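Local structure of signal recognition particle 54 kDa protein (Aeropyrum pernix, 7EPK) at residues 297-300 with 301-305; 21-24 with 25-29; 317-321 with 322-326; 7-10 with 11-15. The protein is the SRP54 subunit of the signal recognition particle, a three-part protein with a helical bundle, a P-loop nucleotide-binding domain and a signal peptide binding domain. All coordinates share one frame; numbering follows the deposited sequence.

Contact 1: residues 297-300 with 301-305; sequences ESLL and ERIKS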
# COMPACT_ATOMS: atom_id res chain seq x y z
N GLU A 297 -3.79 -12.76 2.79
CA GLU A 297 -4.56 -12.44 1.56
C GLU A 297 -5.75 -13.41 1.48
O GLU A 297 -6.86 -12.97 1.05
CB GLU A 297 -3.68 -12.40 0.31
CG GLU A 297 -3.23 -13.76 -0.18
CD GLU A 297 -2.04 -13.68 -1.13
OE1 GLU A 297 -1.73 -12.55 -1.56
OE2 GLU A 297 -1.44 -14.74 -1.42
N SER A 298 -5.58 -14.66 1.93
CA SER A 298 -6.70 -15.63 2.09
C SER A 298 -7.80 -15.01 2.97
O SER A 298 -9.00 -15.05 2.58
CB SER A 298 -6.24 -16.97 2.64
OG SER A 298 -7.34 -17.74 3.13
N LEU A 299 -7.40 -14.42 4.09
CA LEU A 299 -8.30 -13.89 5.15
C LEU A 299 -9.05 -12.66 4.64
O LEU A 299 -10.23 -12.51 5.00
CB LEU A 299 -7.43 -13.55 6.37
CG LEU A 299 -8.13 -12.98 7.59
CD1 LEU A 299 -7.33 -13.36 8.83
CD2 LEU A 299 -8.29 -11.46 7.49
N LEU A 300 -8.41 -11.80 3.84
CA LEU A 300 -9.06 -10.53 3.39
C LEU A 300 -10.11 -10.86 2.32
O LEU A 300 -11.11 -10.15 2.30
CB LEU A 300 -8.03 -9.52 2.87
CG LEU A 300 -7.68 -8.39 3.84
CD1 LEU A 300 -6.89 -8.91 5.03
CD2 LEU A 300 -6.90 -7.30 3.13
N GLU A 301 -9.89 -11.90 1.50
CA GLU A 301 -10.90 -12.39 0.52
C GLU A 301 -12.01 -13.14 1.29
O GLU A 301 -13.18 -12.74 1.14
CB GLU A 301 -10.27 -13.23 -0.59
CG GLU A 301 -10.00 -12.43 -1.87
CD GLU A 301 -11.24 -11.92 -2.61
OE1 GLU A 301 -11.27 -10.72 -2.96
OE2 GLU A 301 -12.17 -12.73 -2.83
N ARG A 302 -11.65 -14.12 2.11
CA ARG A 302 -12.58 -14.84 3.04
C ARG A 302 -13.57 -13.84 3.68
O ARG A 302 -14.73 -14.23 3.84
CB ARG A 302 -11.75 -15.59 4.10
CG ARG A 302 -12.55 -16.44 5.08
CD ARG A 302 -11.71 -17.54 5.71
NE ARG A 302 -10.54 -17.00 6.40
CZ ARG A 302 -9.32 -17.55 6.44
NH1 ARG A 302 -8.34 -16.95 7.11
NH2 ARG A 302 -9.06 -18.69 5.82
N ILE A 303 -13.15 -12.61 3.99
CA ILE A 303 -14.01 -11.52 4.55
C ILE A 303 -14.82 -10.86 3.43
O ILE A 303 -16.04 -10.72 3.62
CB ILE A 303 -13.19 -10.48 5.34
CG1 ILE A 303 -12.67 -11.03 6.68
CG2 ILE A 303 -13.99 -9.20 5.56
CD1 ILE A 303 -11.78 -10.07 7.45
N LYS A 304 -14.20 -10.45 2.32
CA LYS A 304 -14.87 -9.69 1.22
C LYS A 304 -15.95 -10.55 0.54
O LYS A 304 -17.03 -10.01 0.24
CB LYS A 304 -13.85 -9.11 0.23
CG LYS A 304 -13.65 -7.59 0.26
CD LYS A 304 -13.53 -6.95 1.67
CE LYS A 304 -12.14 -6.47 2.06
NZ LYS A 304 -11.42 -7.40 2.97
N SER A 305 -15.73 -11.85 0.33
CA SER A 305 -16.79 -12.80 -0.10
C SER A 305 -18.03 -12.57 0.76
O SER A 305 -19.06 -12.16 0.21
CB SER A 305 -16.35 -14.22 -0.01
OG SER A 305 -15.10 -14.39 -0.65
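Ser298 O receives the backbone amide of Arg302 at 2.8 Å from Arg302 N, and the same i-to-i+4 bonding joins Glu297 to Glu301, Leu299 to Ile303 and Leu300 to Lys304. The nine residues are therefore one continuous piece of alpha-helix, part of the long helix 293-320. Leu299 and Ile303 lie side by side one turn apart, Leu299 CD2 meeting Ile303 CD1 at 3.8 Å; their branched apolar chains suit the buried face, where both also touch helix 66-81. Arg302 sends CG away from its own N (chi1 -176°) and bends at chi3, which brings the guanidinium back beside the preceding turn. There Arg302 NH1 is 3.6 Å from Leu299 CB, and Leu299 N and Ser298 OG lie over one guanidinium face. The charge is met elsewhere, by a salt bridge from Arg302 NE to Asp68, so the long arginine ties this helix to helix 66-81. Lys304 curls through three successive bends until its ammonium turns back on the helix backbone. Leu300 O is thus gripped twice, by Lys304 N at 3.1 Å and by Lys304 NZ at 2.8 Å, from opposite faces of the carbonyl plane.

Contact 2: residues 21-24 with 25-29; sequences KAVD and AFVKD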
# COMPACT_ATOMS: atom_id res chain seq x y z
N LYS A 21 -8.62 -15.37 25.32
CA LYS A 21 -7.28 -15.80 25.82
C LYS A 21 -6.31 -15.87 24.65
O LYS A 21 -5.12 -15.73 24.89
CB LYS A 21 -7.30 -17.16 26.54
CG LYS A 21 -7.94 -17.15 27.92
CD LYS A 21 -7.85 -18.46 28.68
CE LYS A 21 -8.45 -18.34 30.07
NZ LYS A 21 -8.00 -19.43 30.96
N ALA A 22 -6.81 -16.13 23.44
CA ALA A 22 -5.99 -16.24 22.22
C ALA A 22 -5.54 -14.84 21.80
O ALA A 22 -4.39 -14.73 21.34
CB ALA A 22 -6.75 -16.96 21.11
N VAL A 23 -6.39 -13.81 22.00
CA VAL A 23 -6.12 -12.41 21.55
C VAL A 23 -5.18 -11.71 22.56
O VAL A 23 -4.20 -11.07 22.10
CB VAL A 23 -7.41 -11.63 21.23
CG1 VAL A 23 -8.37 -11.60 22.37
CG2 VAL A 23 -7.14 -10.21 20.78
N ASP A 24 -5.39 -11.86 23.87
CA ASP A 24 -4.46 -11.36 24.92
C ASP A 24 -3.06 -11.93 24.67
O ASP A 24 -2.05 -11.21 24.86
CB ASP A 24 -4.94 -11.75 26.32
CG ASP A 24 -6.16 -10.98 26.81
OD1 ASP A 24 -6.38 -9.83 26.33
OD2 ASP A 24 -6.90 -11.55 27.66
N ALA A 25 -3.01 -13.20 24.27
CA ALA A 25 -1.75 -13.94 24.04
C ALA A 25 -1.11 -13.48 22.72
O ALA A 25 0.12 -13.56 22.57
CB ALA A 25 -2.01 -15.43 24.02
N PHE A 26 -1.96 -13.12 21.77
CA PHE A 26 -1.51 -12.72 20.42
C PHE A 26 -0.96 -11.31 20.56
O PHE A 26 0.16 -11.12 20.11
CB PHE A 26 -2.63 -12.82 19.39
CG PHE A 26 -2.23 -12.20 18.08
CD1 PHE A 26 -1.53 -12.95 17.15
CD2 PHE A 26 -2.49 -10.87 17.81
CE1 PHE A 26 -1.13 -12.38 15.95
CE2 PHE A 26 -2.10 -10.31 16.61
CZ PHE A 26 -1.42 -11.06 15.67
N VAL A 27 -1.69 -10.41 21.22
CA VAL A 27 -1.22 -9.02 21.49
C VAL A 27 0.12 -9.11 22.24
O VAL A 27 1.08 -8.44 21.82
CB VAL A 27 -2.27 -8.19 22.23
CG1 VAL A 27 -1.68 -6.95 22.90
CG2 VAL A 27 -3.41 -7.78 21.29
N LYS A 28 0.20 -9.97 23.26
CA LYS A 28 1.44 -10.21 24.05
C LYS A 28 2.57 -10.61 23.09
O LYS A 28 3.58 -9.94 23.12
CB LYS A 28 1.17 -11.26 25.14
CG LYS A 28 2.38 -11.67 25.97
CD LYS A 28 2.19 -12.99 26.72
CE LYS A 28 2.69 -14.22 25.97
NZ LYS A 28 1.88 -14.57 24.77
N ASP A 29 2.39 -11.65 22.27
CA ASP A 29 3.42 -12.17 21.31
C ASP A 29 3.87 -11.02 20.40
O ASP A 29 5.07 -10.74 20.38
CB ASP A 29 2.91 -13.31 20.43
CG ASP A 29 3.10 -14.71 20.99
OD1 ASP A 29 3.90 -14.87 21.94
OD2 ASP A 29 2.44 -15.65 20.46
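Val23 and Val27 make an i-to-i+4 contact on helix 19-36, at the surface of the helical bundle of this SRP54-type protein. Their methyls only graze each other, Val23 CG2 to Val27 CG2 at 4.5 Å; the firmer link is the backbone bond from Val27 N to Val23 O, 2.7 Å long and almost straight at 177°. Lys28 N likewise bonds to Asp24 O, whereas Phe26 N divides itself between Ala22 O and Val23 O in two weak bonds. The bond from Ala25 N to Lys21 O is weak as well, at 3.4 Å.

Phe26 belongs to the inner face. With CG anti to the backbone N (chi1 171°), its ring leads away from the preceding turn and into the bundle, where it meets the ring of Phe12 with planes about 35° apart and packs on Ile71 and Val74 of helix 66-81. Asp29, where the helix faces helix 4-13, forms salt bridges with Lys11 and, within its own helix, Arg32. Lys28 NZ is a weak third partner, 3.5 Å from Asp29 OD1. The flexible lysine chain bends at chi3 and chi4 and folds its ammonium back over the helix, so Ala25 O accepts both Asp29 N and Lys28 NZ, the latter at 3.0 Å, in the carbonyl plane and on a lone pair.

Contact 3: residues 317-321 with 322-326; sequences EDVLK and GRITM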
# COMPACT_ATOMS: atom_id res chain seq x y z
N GLU A 317 -33.45 -11.44 0.71
CA GLU A 317 -34.34 -11.24 1.88
C GLU A 317 -35.36 -10.13 1.55
O GLU A 317 -36.55 -10.35 1.80
CB GLU A 317 -33.49 -10.96 3.13
CG GLU A 317 -34.30 -10.80 4.42
CD GLU A 317 -35.22 -11.95 4.80
OE1 GLU A 317 -34.96 -13.09 4.36
OE2 GLU A 317 -36.20 -11.71 5.53
N ASP A 318 -34.91 -9.00 0.98
CA ASP A 318 -35.76 -7.81 0.67
C ASP A 318 -36.79 -8.16 -0.40
O ASP A 318 -37.83 -7.48 -0.45
CB ASP A 318 -34.93 -6.58 0.25
CG ASP A 318 -35.06 -5.37 1.18
OD1 ASP A 318 -36.09 -5.28 1.89
OD2 ASP A 318 -34.13 -4.52 1.18
N VAL A 319 -36.53 -9.15 -1.24
CA VAL A 319 -37.52 -9.68 -2.22
C VAL A 319 -38.52 -10.53 -1.44
O VAL A 319 -39.72 -10.22 -1.51
CB VAL A 319 -36.84 -10.47 -3.35
CG1 VAL A 319 -37.79 -11.41 -4.07
CG2 VAL A 319 -36.16 -9.53 -4.34
N LEU A 320 -38.03 -11.54 -0.71
CA LEU A 320 -38.85 -12.56 0.01
C LEU A 320 -39.79 -11.89 1.02
O LEU A 320 -40.85 -12.48 1.29
CB LEU A 320 -37.94 -13.57 0.71
CG LEU A 320 -37.04 -14.44 -0.18
CD1 LEU A 320 -36.48 -15.63 0.59
CD2 LEU A 320 -37.78 -14.94 -1.42
N LYS A 321 -39.42 -10.73 1.56
CA LYS A 321 -40.33 -9.90 2.40
C LYS A 321 -41.12 -8.95 1.49
O LYS A 321 -41.77 -8.03 2.04
CB LYS A 321 -39.55 -9.19 3.53
CG LYS A 321 -38.90 -7.85 3.21
CD LYS A 321 -38.46 -7.03 4.44
CE LYS A 321 -39.58 -6.65 5.39
NZ LYS A 321 -40.58 -5.74 4.77
N GLY A 322 -41.05 -9.16 0.16
CA GLY A 322 -41.91 -8.54 -0.87
C GLY A 322 -41.60 -7.08 -1.15
O GLY A 322 -42.46 -6.43 -1.79
N ARG A 323 -40.43 -6.58 -0.75
CA ARG A 323 -40.07 -5.13 -0.74
C ARG A 323 -39.33 -4.76 -2.03
O ARG A 323 -38.74 -3.68 -2.06
CB ARG A 323 -39.21 -4.77 0.48
CG ARG A 323 -39.99 -4.49 1.76
CD ARG A 323 -40.69 -3.13 1.79
NE ARG A 323 -40.75 -2.57 3.14
CZ ARG A 323 -40.07 -1.50 3.58
NH1 ARG A 323 -39.25 -0.82 2.79
NH2 ARG A 323 -40.21 -1.11 4.84
N ILE A 324 -39.39 -5.61 -3.07
CA ILE A 324 -38.60 -5.45 -4.33
C ILE A 324 -38.86 -4.07 -4.95
O ILE A 324 -40.04 -3.64 -4.97
CB ILE A 324 -38.90 -6.59 -5.33
CG1 ILE A 324 -37.95 -6.56 -6.52
CG2 ILE A 324 -40.36 -6.58 -5.78
CD1 ILE A 324 -37.85 -7.86 -7.29
N THR A 325 -37.78 -3.42 -5.42
CA THR A 325 -37.74 -2.10 -6.12
C THR A 325 -36.55 -2.06 -7.09
O THR A 325 -35.77 -3.03 -7.12
CB THR A 325 -37.55 -0.91 -5.17
OG1 THR A 325 -36.23 -1.05 -4.63
CG2 THR A 325 -38.64 -0.81 -4.11
N MET A 326 -36.41 -0.96 -7.85
CA MET A 326 -35.27 -0.77 -8.78
C MET A 326 -33.96 -0.67 -7.98
O MET A 326 -32.92 -1.08 -8.51
CB MET A 326 -35.44 0.49 -9.64
CG MET A 326 -36.48 0.33 -10.75
SD MET A 326 -36.26 -1.18 -11.78
CE MET A 326 -37.69 -1.01 -12.84
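The carboxylate of Asp318 and the guanidinium of Arg323 are turned 32° from each other, but they do not meet as an ion pair: Asp318 OD1 stays 5.5 Å from Arg323 NE and instead touches the arginine's stem, 3.5 Å from Arg323 CB. Asp318 OD2 has a long, weak ion pair with Arg314. Lys321 comes obliquely to the guanidinium, its chain running alongside that of Arg323 until Lys321 NZ lies 3.6 Å from Arg323 NE, two like charges close together.

They flank the Schellman motif that ends helix 293-320. Its outer, 6-to-1 bond runs from Arg323 N to Asp318 O at 2.8 Å. The inner one, from Gly322 N to Val319 O, is modelled too short for its length to be trusted. Gly322 occupies the C-prime position with positive phi (75°), a conformation easy for glycine because it has no CB.

Just past the turn the side chain of Ile324 lies beside that of Val319, pointing the same way, with Val319 CG2 3.8 Å from Ile324 CD1. Both apolar chains also rest on Leu420 of helix 409-423, in keeping with their buried places. Thr325 then begins the next helix as its N-cap, Thr325 OG1 accepting a hydrogen bond from Thr328 N.

Two basic side chains beside the carbonyl end of a helix probably gain from its partial negative charge, which, with nearby Asp318, may offset the mutual repulsion of Lys321 and Arg323.

Contact 4: residues 7-10 with 11-15; sequences RAVA and KFLRG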
# COMPACT_ATOMS: atom_id res chain seq x y z
N ARG A 7 4.22 -17.13 13.24
CA ARG A 7 3.82 -18.27 14.12
C ARG A 7 2.65 -17.87 15.03
O ARG A 7 1.69 -18.68 15.14
CB ARG A 7 4.97 -18.75 15.02
CG ARG A 7 5.79 -19.90 14.46
CD ARG A 7 6.83 -20.44 15.44
NE ARG A 7 7.72 -19.41 15.98
CZ ARG A 7 7.61 -18.84 17.19
NH1 ARG A 7 6.63 -19.18 18.02
NH2 ARG A 7 8.48 -17.91 17.56
N ALA A 8 2.73 -16.69 15.65
CA ALA A 8 1.66 -16.08 16.48
C ALA A 8 0.37 -15.97 15.66
O ALA A 8 -0.70 -16.37 16.17
CB ALA A 8 2.07 -14.73 16.99
N VAL A 9 0.43 -15.43 14.45
CA VAL A 9 -0.80 -15.26 13.63
C VAL A 9 -1.42 -16.64 13.38
O VAL A 9 -2.66 -16.78 13.52
CB VAL A 9 -0.55 -14.48 12.32
CG1 VAL A 9 -1.77 -14.52 11.41
CG2 VAL A 9 -0.13 -13.04 12.60
N ALA A 10 -0.57 -17.62 13.07
CA ALA A 10 -0.98 -19.01 12.78
C ALA A 10 -1.59 -19.66 14.03
O ALA A 10 -2.63 -20.33 13.91
CB ALA A 10 0.20 -19.79 12.24
N LYS A 11 -0.96 -19.50 15.20
CA LYS A 11 -1.53 -19.98 16.49
C LYS A 11 -2.89 -19.31 16.66
O LYS A 11 -3.89 -20.05 16.72
CB LYS A 11 -0.60 -19.71 17.67
CG LYS A 11 -1.01 -20.39 18.98
CD LYS A 11 -0.05 -20.14 20.14
CE LYS A 11 0.19 -18.67 20.44
NZ LYS A 11 1.19 -18.47 21.51
N PHE A 12 -2.93 -17.97 16.65
CA PHE A 12 -4.17 -17.18 16.84
C PHE A 12 -5.26 -17.66 15.87
O PHE A 12 -6.40 -17.91 16.30
CB PHE A 12 -3.96 -15.68 16.63
CG PHE A 12 -5.21 -14.86 16.84
CD1 PHE A 12 -5.82 -14.77 18.08
CD2 PHE A 12 -5.78 -14.14 15.79
CE1 PHE A 12 -6.94 -13.99 18.27
CE2 PHE A 12 -6.90 -13.35 15.99
CZ PHE A 12 -7.48 -13.28 17.23
N LEU A 13 -4.91 -17.80 14.59
CA LEU A 13 -5.93 -18.03 13.52
C LEU A 13 -6.50 -19.46 13.65
O LEU A 13 -7.71 -19.63 13.36
CB LEU A 13 -5.27 -17.76 12.16
CG LEU A 13 -6.17 -17.17 11.07
CD1 LEU A 13 -7.00 -16.00 11.57
CD2 LEU A 13 -5.31 -16.72 9.89
N ARG A 14 -5.69 -20.42 14.12
CA ARG A 14 -6.06 -21.86 14.20
C ARG A 14 -6.07 -22.26 15.68
O ARG A 14 -7.13 -22.08 16.32
CB ARG A 14 -5.11 -22.70 13.34
CG ARG A 14 -5.39 -22.65 11.84
CD ARG A 14 -4.69 -21.50 11.11
NE ARG A 14 -4.53 -21.69 9.67
CZ ARG A 14 -3.85 -20.87 8.85
NH1 ARG A 14 -3.78 -21.15 7.56
NH2 ARG A 14 -3.24 -19.79 9.31
N GLY A 15 -4.93 -22.73 16.21
CA GLY A 15 -4.78 -23.26 17.59
C GLY A 15 -5.75 -22.64 18.59
O GLY A 15 -5.34 -21.71 19.31
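Arg14 runs back past Ala10 from its first carbon onward: Arg14 CB lies 3.5 Å from Ala10 O, CG stands a little farther off, and Arg14 CD returns to 3.7 Å from the same oxygen. The bend at chi2 (87°) makes that return possible and leads the guanidinium on to lie obliquely by Ala10 CA. At the tip, Arg14 NH2 forms a salt bridge with Asp295, a reach for which a long arginine is well suited. The short side chain of Ala10 is compatible with the guanidinium lying by its CA.

All this happens at the C-terminal end of helix 4-13 of the helical bundle, where Arg14 is the first residue to leave helical backbone angles. Its amide still bonds to the helix, Arg14 N to Ala10 O at 3.1 Å, following the i-to-i+4 bonds of Lys11, Phe12 and Leu13. Leu13 leans toward the preceding turn, Leu13 CD2 meeting Val9 CG1 loosely at 4.4 Å. The first torsion of Phe12 (chi1 -179°) turns its ring away from its own amide nitrogen and off the helix, to pack on Met70 and Ile71 of helix 66-81, while Phe12 O accepts a hydrogen bond from Arg67 NH1.

Contacts 2 and 4 lie on consecutive helices, their centres 10 Å apart, and touch directly: Phe26 CE1 reaches Val9 CG2 at 3.5 Å. Contact 4 in turn meets contact 1, whose centre is 17 Å away, through Leu299 CD1 and Leu13 CD1 at 3.8 Å, so helix 4-13 stands between helix 19-36 and the long helix 293-320. Contacts 1 and 2 do not touch, their nearest atoms being about 9 Å apart, but both pack on helix 66-81. Contact 1 lies near the start of helix 293-320 and contact 3 closes its C-terminal end, 28 Å away between centres, at the signal peptide binding domain. None of the four supplies a residue to the guanosine-5'-diphosphate pocket.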